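Local coordinates for DUF1116 domain-containing protein (Enterococcus faecalis, PDB 3CLQ), which is of unknown function but, as a member of the AllG family, is probably related to a subunit of oxamate carbamoyltransferase, at residues B[182-186]-B[356-362]; B[312-318]-B[365-369]; B[187-193]-B[322-326]. One frame throughout, in Å; residues are numbered along the deposited sequence.

Overall arrangement
From the N terminus, the chain first reaches 182-186, at the end of helix 176-183, and runs straight on into the loop 187-193. It continues through the intervening helices and strands to 312-318, which starts in the last turn of helix 309-313, and soon after it 322-326. Interaction 3 closes its loop when 322-326 returns to 187-193, and it is nested inside the larger loop that interaction 1 closes at 356-362. Interaction 2 joins 312-318 to 365-369 and crosses both others. Interactions 1 and 2 use neighbouring strands of one antiparallel sheet. Leu-184 packs on Val-315, Cys-190 and Ala-322, linking all three, and interactions 1 and 3 also touch the second subunit.

Interaction 1. Residues B[182-186]-B[356-362]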
ATOM      1  N   GLN B 182       3.135   8.543  -0.437  1.00 53.67           N
ATOM      2  CA  GLN B 182       2.969   7.245  -1.094  1.00 53.89           C
ATOM      3  C   GLN B 182       1.751   6.483  -0.581  1.00 54.05           C
ATOM      4  O   GLN B 182       1.063   5.798  -1.343  1.00 52.62           O
ATOM      5  CB  GLN B 182       4.219   6.397  -0.873  1.00 54.59           C
ATOM      6  CG  GLN B 182       5.476   7.034  -1.400  1.00 56.71           C
ATOM      7  CD  GLN B 182       6.704   6.330  -0.920  1.00 58.27           C
ATOM      8  OE1 GLN B 182       6.600   5.412  -0.131  1.00 59.74           O
ATOM      9  NE2 GLN B 182       7.888   6.765  -1.376  1.00 58.96           N
ATOM     10  N   ALA B 183       1.500   6.595   0.723  1.00 53.20           N
ATOM     11  CA  ALA B 183       0.300   6.018   1.301  1.00 52.96           C
ATOM     12  C   ALA B 183      -0.970   6.488   0.546  1.00 53.04           C
ATOM     13  O   ALA B 183      -1.821   5.676   0.182  1.00 53.31           O
ATOM     14  CB  ALA B 183       0.219   6.358   2.794  1.00 50.64           C
ATOM     15  N   LEU B 184      -1.091   7.794   0.315  1.00 52.66           N
ATOM     16  CA  LEU B 184      -2.268   8.344  -0.328  1.00 53.25           C
ATOM     17  C   LEU B 184      -2.390   7.900  -1.786  1.00 53.76           C
ATOM     18  O   LEU B 184      -3.417   8.094  -2.421  1.00 54.03           O
ATOM     19  CB  LEU B 184      -2.259   9.871  -0.255  1.00 54.33           C
ATOM     20  CG  LEU B 184      -2.870  10.538   0.986  1.00 55.84           C
ATOM     21  CD1 LEU B 184      -4.317  10.987   0.783  1.00 54.95           C
ATOM     22  CD2 LEU B 184      -2.779   9.605   2.174  1.00 56.02           C
ATOM     23  N   HIS B 185      -1.344   7.318  -2.342  1.00 53.85           N
ATOM     24  CA  HIS B 185      -1.492   6.769  -3.673  1.00 53.23           C
ATOM     25  C   HIS B 185      -1.779   5.293  -3.538  1.00 53.80           C
ATOM     26  O   HIS B 185      -1.911   4.616  -4.539  1.00 53.21           O
ATOM     27  CB  HIS B 185      -0.240   7.005  -4.505  1.00 52.07           C
ATOM     28  CG  HIS B 185      -0.143   8.391  -5.058  1.00 51.66           C
ATOM     29  ND1 HIS B 185       0.722   8.729  -6.072  1.00 51.05           N
ATOM     30  CD2 HIS B 185      -0.817   9.522  -4.752  1.00 52.09           C
ATOM     31  CE1 HIS B 185       0.591  10.010  -6.353  1.00 49.75           C
ATOM     32  NE2 HIS B 185      -0.332  10.515  -5.565  1.00 50.59           N
HETATM   33  N   MSE B 186      -1.876   4.804  -2.301  1.00 54.59           N
HETATM   34  CA  MSE B 186      -2.142   3.393  -2.056  1.00 58.21           C
HETATM   35  C   MSE B 186      -3.442   3.158  -1.275  1.00 59.19           C
HETATM   36  O   MSE B 186      -3.566   2.176  -0.529  1.00 58.77           O
HETATM   37  CB  MSE B 186      -0.995   2.754  -1.303  1.00 57.91           C
HETATM   38  CG  MSE B 186       0.301   2.709  -2.056  1.00 60.03           C
HETATM   39 SE   MSE B 186       1.818   2.423  -0.842  0.80 63.79          SE
HETATM   40  CE  MSE B 186       1.524   0.575  -0.327  1.00 61.67           C
ATOM     41  N   THR B 356      -0.774  14.342  -3.253  1.00 51.38           N
ATOM     42  CA  THR B 356      -1.837  14.447  -4.217  1.00 51.45           C
ATOM     43  C   THR B 356      -2.792  13.238  -4.222  1.00 51.66           C
ATOM     44  O   THR B 356      -2.439  12.165  -3.753  1.00 52.49           O
ATOM     45  CB  THR B 356      -1.220  14.641  -5.615  1.00 52.20           C
ATOM     46  OG1 THR B 356      -0.357  13.541  -5.900  1.00 51.98           O
ATOM     47  CG2 THR B 356      -0.384  15.933  -5.663  1.00 51.57           C
ATOM     48  N   ILE B 357      -3.993  13.414  -4.773  1.00 51.48           N
ATOM     49  CA  ILE B 357      -4.985  12.342  -4.851  1.00 51.32           C
ATOM     50  C   ILE B 357      -5.225  11.885  -6.276  1.00 52.56           C
ATOM     51  O   ILE B 357      -5.834  12.593  -7.078  1.00 52.96           O
ATOM     52  CB  ILE B 357      -6.329  12.806  -4.316  1.00 51.73           C
ATOM     53  CG1 ILE B 357      -6.188  13.370  -2.888  1.00 51.42           C
ATOM     54  CG2 ILE B 357      -7.333  11.665  -4.363  1.00 51.00           C
ATOM     55  CD1 ILE B 357      -7.312  14.286  -2.545  1.00 49.90           C
ATOM     56  N   PRO B 358      -4.779  10.673  -6.601  1.00 53.92           N
ATOM     57  CA  PRO B 358      -4.795  10.170  -7.967  1.00 54.12           C
ATOM     58  C   PRO B 358      -6.175  10.260  -8.632  1.00 54.21           C
ATOM     59  O   PRO B 358      -6.322  10.876  -9.696  1.00 53.84           O
ATOM     60  CB  PRO B 358      -4.381   8.718  -7.788  1.00 54.37           C
ATOM     61  CG  PRO B 358      -3.517   8.753  -6.591  1.00 54.53           C
ATOM     62  CD  PRO B 358      -4.224   9.682  -5.671  1.00 54.53           C
ATOM     63  N   VAL B 359      -7.185   9.666  -8.011  1.00 53.79           N
ATOM     64  CA  VAL B 359      -8.485   9.629  -8.675  1.00 53.78           C
ATOM     65  C   VAL B 359      -9.011  11.035  -9.044  1.00 54.03           C
ATOM     66  O   VAL B 359      -9.756  11.180  -9.997  1.00 53.62           O
ATOM     67  CB  VAL B 359      -9.533   8.803  -7.880  1.00 52.58           C
ATOM     68  CG1 VAL B 359     -10.011   9.570  -6.676  1.00 51.02           C
ATOM     69  CG2 VAL B 359     -10.688   8.391  -8.796  1.00 51.50           C
ATOM     70  N   LEU B 360      -8.615  12.065  -8.302  1.00 54.79           N
ATOM     71  CA  LEU B 360      -8.964  13.443  -8.683  1.00 55.50           C
ATOM     72  C   LEU B 360      -7.872  14.089  -9.551  1.00 56.19           C
ATOM     73  O   LEU B 360      -7.424  15.209  -9.271  1.00 55.62           O
ATOM     74  CB  LEU B 360      -9.206  14.291  -7.440  1.00 54.83           C
ATOM     75  CG  LEU B 360     -10.627  14.343  -6.855  1.00 55.33           C
ATOM     76  CD1 LEU B 360     -11.622  13.378  -7.539  1.00 55.22           C
ATOM     77  CD2 LEU B 360     -10.617  14.164  -5.355  1.00 53.81           C
ATOM     78  N   ASP B 361      -7.430  13.360 -10.579  1.00 56.65           N
ATOM     79  CA  ASP B 361      -6.405  13.846 -11.500  1.00 57.67           C
ATOM     80  C   ASP B 361      -5.185  14.418 -10.770  1.00 56.98           C
ATOM     81  O   ASP B 361      -4.567  15.378 -11.243  1.00 56.18           O
ATOM     82  CB  ASP B 361      -6.982  14.925 -12.427  1.00 59.60           C
ATOM     83  CG  ASP B 361      -8.093  14.404 -13.335  1.00 61.62           C
ATOM     84  OD1 ASP B 361      -8.047  13.207 -13.736  1.00 62.95           O
ATOM     85  OD2 ASP B 361      -9.002  15.210 -13.669  1.00 62.17           O
ATOM     86  N   PHE B 362      -4.850  13.844  -9.617  1.00 55.94           N
ATOM     87  CA  PHE B 362      -3.703  14.309  -8.836  1.00 55.24           C
ATOM     88  C   PHE B 362      -3.810  15.767  -8.372  1.00 56.19           C
ATOM     89  O   PHE B 362      -2.826  16.510  -8.466  1.00 56.41           O
ATOM     90  CB  PHE B 362      -2.406  14.112  -9.634  1.00 52.35           C
ATOM     91  CG  PHE B 362      -2.196  12.711 -10.049  1.00 51.65           C
ATOM     92  CD1 PHE B 362      -1.444  11.843  -9.254  1.00 51.02           C
ATOM     93  CD2 PHE B 362      -2.803  12.222 -11.204  1.00 51.00           C
ATOM     94  CE1 PHE B 362      -1.272  10.527  -9.632  1.00 51.13           C
ATOM     95  CE2 PHE B 362      -2.648  10.898 -11.592  1.00 50.69           C
ATOM     96  CZ  PHE B 362      -1.890  10.041 -10.807  1.00 51.03           C
TER
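His-185, near the C-terminal end of helix 176-183, makes a mixed polar and aromatic contact with the turn that links strands 356-357 and 363-369, at a partly buried place where the second subunit also approaches. The evidence lies around one imidazole. Its NE2 is hydrogen-bonded to Thr-356 OG1 at 3.0 Å, and the hydroxyl lies at the ring edge, near the ring plane. The angle of 153° fits such a bond, though either group could be the donor. Pro-358 covers one face: its CG stands over the His-185 ring, 3.7 Å from the centroid, a CH-pi contact displaced toward the CG-CD2 side of the imidazole. The third partner is Phe-362, whose ring edge is directed at the His-185 face in an offset edge-to-face pair. The ring centroids are 5.6 Å apart, and the planes meet at 74°.

The strands flanking this turn are neighbours in an antiparallel three-stranded sheet, so the connection is a beta hairpin, and Ile-357 pairs through its backbone with Met-363. Folding back over that hairpin, the Phe-362 ring has Pro-358 CA over the centre of one face, 3.8 Å above its plane. On the other segment, a type I turn runs from Ala-183 to Met-186. With CG beside its backbone N (chi1 -79°), His-185 extends its ring to the hairpin, while Leu-184 O approaches Pro-358 CD at 3.7 Å. Pro-324 and Pro-328 of the second subunit pack on Pro-358 and Phe-362 respectively.

Interaction 2. Residues B[312-318]-B[365-369]; sequences TYGVGGF and IPTGI
Gly-314 and Thr-367 bring the two backbones closest, their CA atoms 5.0 Å apart, whereas Thr-312 and Ile-369 are separated by 6.8 Å between CA atoms. Gly-314, the first residue past helix 309-313, has a positive phi of 130°, and its CA lies 3.3 Å from Pro-366 O. With no side chain, Gly-314 lets the two backbones pass this closely. Gly-314 O lies beside Ile-365 CB, 3.4 Å away. The contact thus seats the end of a helix and the following turn against strand 363-369, the central strand of an antiparallel three-stranded sheet.

Apolar side chains fill in around this approach. The Tyr-313 ring, placed by a CG anti to the backbone N (chi1 179°), brings CE2 to 3.7 Å from Ile-365 CD1, while helix 234-247 packs on the same tyrosine. Phe-318 spans two strand residues: CD1 reaches Pro-366 CG at 3.8 Å, and CZ meets Ile-369 CD1 at 3.6 Å. The same Ile-369 methyl also reaches Thr-312 CA, and Val-257 and Met-260 of strand 257-263 touch Ile-369 from elsewhere in the core.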
ATOM      1  N   THR B 312      -6.960  18.700   9.496  1.00 53.54           N
ATOM      2  CA  THR B 312      -6.444  20.077   9.590  1.00 53.02           C
ATOM      3  C   THR B 312      -5.321  20.265   8.590  1.00 53.82           C
ATOM      4  O   THR B 312      -5.128  21.367   8.110  1.00 55.16           O
ATOM      5  CB  THR B 312      -5.906  20.499  10.996  1.00 52.10           C
ATOM      6  OG1 THR B 312      -6.925  20.383  11.983  1.00 50.28           O
ATOM      7  CG2 THR B 312      -5.462  21.952  10.975  1.00 52.02           C
ATOM      8  N   TYR B 313      -4.592  19.180   8.299  1.00 54.06           N
ATOM      9  CA  TYR B 313      -3.441  19.150   7.394  1.00 53.49           C
ATOM     10  C   TYR B 313      -3.838  19.011   5.923  1.00 53.09           C
ATOM     11  O   TYR B 313      -3.141  19.490   5.034  1.00 53.43           O
ATOM     12  CB  TYR B 313      -2.524  17.972   7.748  1.00 54.54           C
ATOM     13  CG  TYR B 313      -1.296  17.850   6.838  1.00 54.83           C
ATOM     14  CD1 TYR B 313      -0.224  18.726   6.951  1.00 54.86           C
ATOM     15  CD2 TYR B 313      -1.234  16.882   5.854  1.00 54.80           C
ATOM     16  CE1 TYR B 313       0.880  18.626   6.112  1.00 55.41           C
ATOM     17  CE2 TYR B 313      -0.146  16.762   5.016  1.00 54.61           C
ATOM     18  CZ  TYR B 313       0.910  17.629   5.144  1.00 55.49           C
ATOM     19  OH  TYR B 313       2.009  17.490   4.311  1.00 55.71           O
ATOM     20  N   GLY B 314      -4.926  18.304   5.673  1.00 52.71           N
ATOM     21  CA  GLY B 314      -5.459  18.140   4.337  1.00 52.21           C
ATOM     22  C   GLY B 314      -5.711  16.677   4.078  1.00 52.55           C
ATOM     23  O   GLY B 314      -6.138  16.290   3.000  1.00 51.97           O
ATOM     24  N   VAL B 315      -5.449  15.847   5.073  1.00 53.10           N
ATOM     25  CA  VAL B 315      -5.643  14.447   4.851  1.00 54.13           C
ATOM     26  C   VAL B 315      -6.822  13.873   5.689  1.00 55.48           C
ATOM     27  O   VAL B 315      -7.683  14.635   6.139  1.00 57.34           O
ATOM     28  CB  VAL B 315      -4.275  13.735   4.874  1.00 54.84           C
ATOM     29  CG1 VAL B 315      -3.980  13.092   6.202  1.00 55.49           C
ATOM     30  CG2 VAL B 315      -4.220  12.764   3.772  1.00 55.40           C
ATOM     31  N   GLY B 316      -6.942  12.558   5.858  1.00 56.08           N
ATOM     32  CA  GLY B 316      -8.139  12.021   6.532  1.00 55.35           C
ATOM     33  C   GLY B 316      -9.421  12.211   5.727  1.00 56.37           C
ATOM     34  O   GLY B 316      -9.490  11.864   4.550  1.00 56.14           O
ATOM     35  N   GLY B 317     -10.454  12.764   6.351  1.00 56.44           N
ATOM     36  CA  GLY B 317     -11.711  12.988   5.642  1.00 55.78           C
ATOM     37  C   GLY B 317     -11.591  13.960   4.479  1.00 55.94           C
ATOM     38  O   GLY B 317     -12.343  13.870   3.488  1.00 55.01           O
ATOM     39  N   PHE B 318     -10.653  14.898   4.593  1.00 56.15           N
ATOM     40  CA  PHE B 318     -10.387  15.821   3.496  1.00 56.24           C
ATOM     41  C   PHE B 318      -9.888  15.031   2.289  1.00 55.95           C
ATOM     42  O   PHE B 318     -10.152  15.394   1.148  1.00 55.84           O
ATOM     43  CB  PHE B 318      -9.351  16.863   3.919  1.00 57.05           C
ATOM     44  CG  PHE B 318      -9.939  18.078   4.607  1.00 57.84           C
ATOM     45  CD1 PHE B 318      -9.495  19.353   4.289  1.00 57.44           C
ATOM     46  CD2 PHE B 318     -10.922  17.947   5.577  1.00 57.93           C
ATOM     47  CE1 PHE B 318     -10.024  20.472   4.916  1.00 57.59           C
ATOM     48  CE2 PHE B 318     -11.453  19.066   6.211  1.00 57.92           C
ATOM     49  CZ  PHE B 318     -11.005  20.329   5.879  1.00 57.62           C
ATOM     50  N   ILE B 365      -3.799  17.802  -1.976  1.00 53.23           N
ATOM     51  CA  ILE B 365      -4.750  17.816  -0.891  1.00 52.83           C
ATOM     52  C   ILE B 365      -5.111  19.264  -0.513  1.00 54.10           C
ATOM     53  O   ILE B 365      -4.297  20.170  -0.710  1.00 54.66           O
ATOM     54  CB  ILE B 365      -4.196  17.072   0.280  1.00 51.58           C
ATOM     55  CG1 ILE B 365      -2.787  17.582   0.594  1.00 51.86           C
ATOM     56  CG2 ILE B 365      -4.131  15.620  -0.066  1.00 51.39           C
ATOM     57  CD1 ILE B 365      -2.268  17.149   1.960  1.00 51.40           C
ATOM     58  N   PRO B 366      -6.335  19.488   0.009  1.00 54.20           N
ATOM     59  CA  PRO B 366      -6.749  20.864   0.301  1.00 54.59           C
ATOM     60  C   PRO B 366      -6.187  21.331   1.621  1.00 55.26           C
ATOM     61  O   PRO B 366      -6.520  20.779   2.671  1.00 55.25           O
ATOM     62  CB  PRO B 366      -8.266  20.784   0.368  1.00 54.39           C
ATOM     63  CG  PRO B 366      -8.592  19.320   0.581  1.00 55.17           C
ATOM     64  CD  PRO B 366      -7.362  18.496   0.371  1.00 54.23           C
ATOM     65  N   THR B 367      -5.340  22.354   1.563  1.00 55.35           N
ATOM     66  CA  THR B 367      -4.600  22.800   2.738  1.00 55.47           C
ATOM     67  C   THR B 367      -4.960  24.203   3.216  1.00 54.88           C
ATOM     68  O   THR B 367      -5.069  25.130   2.413  1.00 54.67           O
ATOM     69  CB  THR B 367      -3.112  22.868   2.420  1.00 55.59           C
ATOM     70  OG1 THR B 367      -2.820  21.975   1.349  1.00 56.57           O
ATOM     71  CG2 THR B 367      -2.298  22.514   3.622  1.00 56.18           C
ATOM     72  N   GLY B 368      -5.073  24.356   4.539  1.00 54.13           N
ATOM     73  CA  GLY B 368      -5.204  25.659   5.151  1.00 52.53           C
ATOM     74  C   GLY B 368      -6.650  26.065   5.265  1.00 52.36           C
ATOM     75  O   GLY B 368      -7.108  26.967   4.559  1.00 51.82           O
ATOM     76  N   ILE B 369      -7.359  25.363   6.149  1.00 51.96           N
ATOM     77  CA  ILE B 369      -8.719  25.704   6.538  1.00 51.96           C
ATOM     78  C   ILE B 369      -8.744  27.113   7.050  1.00 52.83           C
ATOM     79  O   ILE B 369      -8.092  27.424   8.051  1.00 54.03           O
ATOM     80  CB  ILE B 369      -9.234  24.816   7.686  1.00 50.78           C
ATOM     81  CG1 ILE B 369      -9.363  23.367   7.201  1.00 50.71           C
ATOM     82  CG2 ILE B 369     -10.564  25.320   8.136  1.00 48.99           C
ATOM     83  CD1 ILE B 369      -9.194  22.323   8.272  1.00 50.47           C
TER

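Interaction 3. Residues B[187-193]-B[322-326]; sequences GDECHNR and AAPAI
Gly-187 and Ala-323 form the tight part of this contact, with CA atoms only 4.4 Å apart. Gly-187 CA directs a hydrogen at Ala-322 O (3.2 Å, angle at H 162°), a CA-H...O contact between backbones. The Ala-323 methyl packs on the Glu-189 side chain, Ala-323 CB 3.6 Å from Glu-189 CG. Both segments are irregular here: 187-193 is the loop joining helices 176-183 and 195-210, and 322-326 includes a short 3-10 turn ahead of helix 327-330.

The Arg-193 end is less enclosed, for both Arg-193 and Ala-325 are partly exposed. The Ala-325 methyl sits over the centre of one face of the Arg-193 guanidinium, 3.3 Å above its plane. Nearer the backbone, Arg-193 CB meets Ile-326 CG2 at 3.5 Å. The second subunit borders this side, its Met-186 packing on Arg-193 and its His-185 on Ala-325.

Glu-189 turns its carboxylate back into its own loop, its chain bent at chi2 (69°). Glu-189 OE1 accepts a bond from His-191 N at 2.6 Å. Arg-193 N reaches the same oxygen from the opposite face of the carboxylate plane. OE2 takes the Asn-192 backbone N on its syn side and Asn-192 ND2 nearly along the C-O bond direction. Asn-192 ND2 also bonds to Asn-384 O, and His-191 ND1 has a weak bond to Glu-311 OE2. Four N-H bonds thus fix the buried carboxylate and the loop that carries His-191; they could favour its ionised form, although Arg-193 O, another acceptor, lies 3.1 Å from Glu-189 OE1 and would oppose this. Across to 322-326, by contrast, the contact rests mainly on methyl packing and the backbone CA-H...O approach.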
ATOM      1  N   GLY B 187      -4.410   4.058  -1.441  1.00 59.66           N
ATOM      2  CA  GLY B 187      -5.739   3.837  -0.909  1.00 60.09           C
ATOM      3  C   GLY B 187      -5.898   4.133   0.574  1.00 61.19           C
ATOM      4  O   GLY B 187      -6.865   3.698   1.187  1.00 61.81           O
ATOM      5  N   ASP B 188      -4.956   4.852   1.167  1.00 61.71           N
ATOM      6  CA  ASP B 188      -5.095   5.255   2.567  1.00 62.57           C
ATOM      7  C   ASP B 188      -5.544   6.668   2.571  1.00 61.80           C
ATOM      8  O   ASP B 188      -5.513   7.315   1.530  1.00 62.53           O
ATOM      9  CB  ASP B 188      -3.756   5.245   3.273  1.00 64.66           C
ATOM     10  CG  ASP B 188      -3.384   3.882   3.775  1.00 66.56           C
ATOM     11  OD1 ASP B 188      -4.015   2.908   3.281  1.00 67.59           O
ATOM     12  OD2 ASP B 188      -2.469   3.798   4.650  1.00 66.89           O
ATOM     13  N   GLU B 189      -5.924   7.154   3.745  1.00 60.78           N
ATOM     14  CA  GLU B 189      -6.224   8.561   3.928  1.00 60.09           C
ATOM     15  C   GLU B 189      -5.597   9.021   5.224  1.00 59.85           C
ATOM     16  O   GLU B 189      -5.743  10.179   5.623  1.00 60.30           O
ATOM     17  CB  GLU B 189      -7.729   8.831   3.890  1.00 60.15           C
ATOM     18  CG  GLU B 189      -8.575   7.778   4.556  1.00 61.76           C
ATOM     19  CD  GLU B 189      -8.404   7.750   6.066  1.00 63.12           C
ATOM     20  OE1 GLU B 189      -7.383   7.216   6.542  1.00 64.03           O
ATOM     21  OE2 GLU B 189      -9.295   8.247   6.788  1.00 63.70           O
ATOM     22  N   CYS B 190      -4.903   8.095   5.878  1.00 59.54           N
ATOM     23  CA  CYS B 190      -4.075   8.389   7.057  1.00 60.61           C
ATOM     24  C   CYS B 190      -4.823   8.846   8.311  1.00 59.62           C
ATOM     25  O   CYS B 190      -4.258   9.481   9.170  1.00 59.47           O
ATOM     26  CB  CYS B 190      -2.932   9.366   6.708  1.00 62.36           C
ATOM     27  SG  CYS B 190      -1.690   8.702   5.497  1.00 65.95           S
ATOM     28  N   HIS B 191      -6.095   8.506   8.412  1.00 59.53           N
ATOM     29  CA  HIS B 191      -6.848   8.696   9.639  1.00 58.59           C
ATOM     30  C   HIS B 191      -7.492   7.343   9.971  1.00 58.20           C
ATOM     31  O   HIS B 191      -7.075   6.663  10.911  1.00 57.66           O
ATOM     32  CB  HIS B 191      -7.914   9.765   9.428  1.00 58.94           C
ATOM     33  CG  HIS B 191      -8.581  10.221  10.683  1.00 60.05           C
ATOM     34  ND1 HIS B 191      -8.966  11.531  10.884  1.00 60.37           N
ATOM     35  CD2 HIS B 191      -8.954   9.544  11.797  1.00 60.34           C
ATOM     36  CE1 HIS B 191      -9.543  11.641  12.069  1.00 60.30           C
ATOM     37  NE2 HIS B 191      -9.548  10.450  12.644  1.00 60.64           N
ATOM     38  N   ASN B 192      -8.481   6.944   9.167  1.00 57.32           N
ATOM     39  CA  ASN B 192      -9.234   5.708   9.385  1.00 57.38           C
ATOM     40  C   ASN B 192      -8.613   4.456   8.758  1.00 56.85           C
ATOM     41  O   ASN B 192      -8.632   3.383   9.355  1.00 56.65           O
ATOM     42  CB  ASN B 192     -10.640   5.886   8.853  1.00 59.81           C
ATOM     43  CG  ASN B 192     -11.375   7.019   9.547  1.00 62.50           C
ATOM     44  OD1 ASN B 192     -11.753   6.886  10.722  1.00 63.25           O
ATOM     45  ND2 ASN B 192     -11.580   8.152   8.833  1.00 62.82           N
ATOM     46  N   ARG B 193      -8.073   4.593   7.548  1.00 54.93           N
ATOM     47  CA  ARG B 193      -7.423   3.482   6.875  1.00 52.88           C
ATOM     48  C   ARG B 193      -5.917   3.781   6.788  1.00 54.17           C
ATOM     49  O   ARG B 193      -5.509   4.760   6.161  1.00 54.14           O
ATOM     50  CB  ARG B 193      -8.084   3.192   5.517  1.00 50.94           C
ATOM     51  CG  ARG B 193      -7.157   2.691   4.430  1.00 51.66           C
ATOM     52  CD  ARG B 193      -7.856   2.110   3.198  1.00 50.18           C
ATOM     53  NE  ARG B 193      -8.345   0.777   3.511  1.00 50.36           N
ATOM     54  CZ  ARG B 193      -7.944  -0.366   2.956  1.00 48.89           C
ATOM     55  NH1 ARG B 193      -7.039  -0.387   2.003  1.00 48.35           N
ATOM     56  NH2 ARG B 193      -8.488  -1.497   3.357  1.00 48.65           N
ATOM     57  N   ALA B 322      -9.322   9.486  -1.818  1.00 54.75           N
ATOM     58  CA  ALA B 322      -8.156   8.644  -2.063  1.00 53.76           C
ATOM     59  C   ALA B 322      -8.355   7.222  -1.554  1.00 53.94           C
ATOM     60  O   ALA B 322      -7.581   6.332  -1.876  1.00 54.04           O
ATOM     61  CB  ALA B 322      -6.951   9.241  -1.397  1.00 53.02           C
ATOM     62  N   ALA B 323      -9.414   7.009  -0.782  1.00 52.89           N
ATOM     63  CA  ALA B 323      -9.537   5.797  -0.020  1.00 52.02           C
ATOM     64  C   ALA B 323     -10.912   5.195  -0.173  1.00 52.08           C
ATOM     65  O   ALA B 323     -11.645   5.067   0.827  1.00 51.72           O
ATOM     66  CB  ALA B 323      -9.287   6.115   1.429  1.00 52.06           C
ATOM     67  N   PRO B 324     -11.283   4.822  -1.412  1.00 50.40           N
ATOM     68  CA  PRO B 324     -12.588   4.244  -1.603  1.00 50.03           C
ATOM     69  C   PRO B 324     -12.778   2.987  -0.764  1.00 50.57           C
ATOM     70  O   PRO B 324     -13.898   2.587  -0.526  1.00 51.62           O
ATOM     71  CB  PRO B 324     -12.619   3.915  -3.100  1.00 49.50           C
ATOM     72  CG  PRO B 324     -11.231   3.849  -3.510  1.00 49.68           C
ATOM     73  CD  PRO B 324     -10.539   4.894  -2.669  1.00 50.43           C
ATOM     74  N   ALA B 325     -11.710   2.358  -0.314  1.00 51.24           N
ATOM     75  CA  ALA B 325     -11.869   1.200   0.570  1.00 52.59           C
ATOM     76  C   ALA B 325     -12.730   1.462   1.837  1.00 53.80           C
ATOM     77  O   ALA B 325     -13.350   0.544   2.381  1.00 54.44           O
ATOM     78  CB  ALA B 325     -10.512   0.641   0.965  1.00 51.69           C
ATOM     79  N   ILE B 326     -12.786   2.695   2.317  1.00 54.46           N
ATOM     80  CA  ILE B 326     -13.471   2.923   3.593  1.00 54.83           C
ATOM     81  C   ILE B 326     -14.988   3.117   3.514  1.00 56.21           C
ATOM     82  O   ILE B 326     -15.687   3.009   4.519  1.00 57.79           O
ATOM     83  CB  ILE B 326     -12.892   4.122   4.326  1.00 54.08           C
ATOM     84  CG1 ILE B 326     -12.956   5.362   3.415  1.00 53.26           C
ATOM     85  CG2 ILE B 326     -11.501   3.793   4.807  1.00 52.18           C
ATOM     86  CD1 ILE B 326     -12.800   6.676   4.138  1.00 52.74           C
TER